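Local atomic coordinates of F420-dependent methylenetetrahydromethanopterin dehydrogenase (Methanopyrus kandleri, PDB entry 1QV9), a protein that catalyses the reversible, coenzyme F420-dependent interconversion of methylene- and methenyl-tetrahydromethanopterin on the route of methanogenesis from carbon dioxide. Residues 142-145 with 146-150. Numbering follows the deposited sequence.
Sequences ADLM and KVLAA
Leu144 and Leu148, one helical turn apart, make the side-chain contact of this last part of helix 134-150. The two chains cross obliquely: Leu144 CD1 lies 3.8 Å from Leu148 CG and equally close to Leu148 CD1. With Leu144 CG anti to its N (chi1 173°), beside the carbonyl carbon, the CD1 branch is the one that extends toward Leu148, whereas Leu148 turns its CG beside its own N (chi1 -60°) and so back toward the preceding turn. That places Leu148 CG only 3.3 Å from Leu144 O, the carbonyl oxygen that also accepts a hydrogen bond from Leu148 N at 2.9 Å, nearly straight (N-H...O 171°). Three more i to i+4 bonds carry the alpha-helix on: Lys146 N to Ala142 O, Val147 N to Asp143 O, and Ala149 N to Met145 O. Two other side chains lie close to the carbonyl one turn back, Val147 CG2 coming to 3.3 Å from Asp143 O and Ala149 CB to 3.2 Å from Met145 O. At Leu148 an alanine would probably leave Leu144 CD1 without its apolar partner and open a gap beside Phe154.

Asp143 and Val147 pack on helix 227-257, where Lys146 NZ also forms a long, weak ion pair with Asp249. Selenomethionine Met145 lies against Met18 and Met19 of helix 15-19 and against Phe154, while Leu148 touches Thr16, Val153, Phe154 and, together with Leu144, Asp122. Ala142, Met145, Lys146 and Ala149 pack on Lys146, Met18, Ile139 and Ala138 of a second subunit, respectively, and the end of helix 134-150 thus lies between helices 15-19, 153-169 and 227-257 of its own chain and a second subunit of the hexamer, a trimer of dimers.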
loop_
_atom_site.group_PDB
_atom_site.type_symbol
_atom_site.label_atom_id
_atom_site.label_comp_id
_atom_site.label_asym_id
_atom_site.label_seq_id
_atom_site.Cartn_x
_atom_site.Cartn_y
_atom_site.Cartn_z
ATOM N N ALA A 142 -16.296 4.575 -10.396
ATOM C CA ALA A 142 -14.977 5.237 -10.253
ATOM C C ALA A 142 -13.863 4.234 -10.548
ATOM O O ALA A 142 -12.897 4.544 -11.231
ATOM C CB ALA A 142 -14.809 5.802 -8.818
ATOM N N ASP A 143 -13.983 3.004 -10.029
ATOM C CA ASP A 143 -12.972 2.014 -10.278
ATOM C C ASP A 143 -12.935 1.615 -11.747
ATOM O O ASP A 143 -11.832 1.488 -12.323
ATOM C CB ASP A 143 -13.210 0.780 -9.394
ATOM C CG ASP A 143 -12.789 1.015 -7.951
ATOM O OD1 ASP A 143 -11.901 1.874 -7.689
ATOM O OD2 ASP A 143 -13.342 0.330 -7.056
ATOM N N LEU A 144 -14.109 1.399 -12.342
ATOM C CA LEU A 144 -14.160 1.027 -13.757
ATOM C C LEU A 144 -13.581 2.145 -14.632
ATOM O O LEU A 144 -12.828 1.858 -15.566
ATOM C CB LEU A 144 -15.605 0.684 -14.124
ATOM C CG LEU A 144 -15.856 0.425 -15.605
ATOM C CD1 LEU A 144 -15.024 -0.743 -16.110
ATOM C CD2 LEU A 144 -17.372 0.120 -15.804
HETATM N N MSE A 145 -13.910 3.408 -14.312
HETATM C CA MSE A 145 -13.370 4.540 -15.104
HETATM C C MSE A 145 -11.846 4.554 -15.018
HETATM O O MSE A 145 -11.144 4.793 -16.036
HETATM C CB MSE A 145 -13.944 5.864 -14.580
HETATM C CG MSE A 145 -13.522 7.037 -15.438
HETATM SE SE MSE A 145 -14.397 8.673 -14.780
HETATM C CE MSE A 145 -16.238 8.054 -14.972
ATOM N N LYS A 146 -11.302 4.314 -13.824
ATOM C CA LYS A 146 -9.839 4.296 -13.680
ATOM C C LYS A 146 -9.255 3.169 -14.551
ATOM O O LYS A 146 -8.236 3.334 -15.229
ATOM C CB LYS A 146 -9.468 4.085 -12.196
ATOM C CG LYS A 146 -8.006 3.865 -11.904
ATOM C CD LYS A 146 -7.149 4.969 -12.472
ATOM C CE LYS A 146 -5.709 4.787 -12.037
ATOM N NZ LYS A 146 -4.807 5.788 -12.621
ATOM N N VAL A 147 -9.889 1.995 -14.516
ATOM C CA VAL A 147 -9.396 0.897 -15.339
ATOM C C VAL A 147 -9.428 1.252 -16.823
ATOM O O VAL A 147 -8.412 1.111 -17.517
ATOM C CB VAL A 147 -10.258 -0.372 -15.090
ATOM C CG1 VAL A 147 -9.922 -1.479 -16.155
ATOM C CG2 VAL A 147 -10.011 -0.885 -13.685
ATOM N N LEU A 148 -10.571 1.713 -17.311
ATOM C CA LEU A 148 -10.683 2.004 -18.752
ATOM C C LEU A 148 -9.750 3.131 -19.198
ATOM O O LEU A 148 -9.246 3.122 -20.337
ATOM C CB LEU A 148 -12.145 2.308 -19.120
ATOM C CG LEU A 148 -13.088 1.136 -18.803
ATOM C CD1 LEU A 148 -14.489 1.514 -19.180
ATOM C CD2 LEU A 148 -12.671 -0.111 -19.612
ATOM N N ALA A 149 -9.483 4.074 -18.309
ATOM C CA ALA A 149 -8.605 5.190 -18.670
ATOM C C ALA A 149 -7.147 4.795 -18.594
ATOM O O ALA A 149 -6.435 4.870 -19.604
ATOM C CB ALA A 149 -8.892 6.387 -17.736
ATOM N N ALA A 150 -6.683 4.353 -17.429
ATOM C CA ALA A 150 -5.270 4.043 -17.241
ATOM C C ALA A 150 -4.729 2.865 -18.040
ATOM O O ALA A 150 -3.528 2.763 -18.242
ATOM C CB ALA A 150 -4.955 3.908 -15.730
#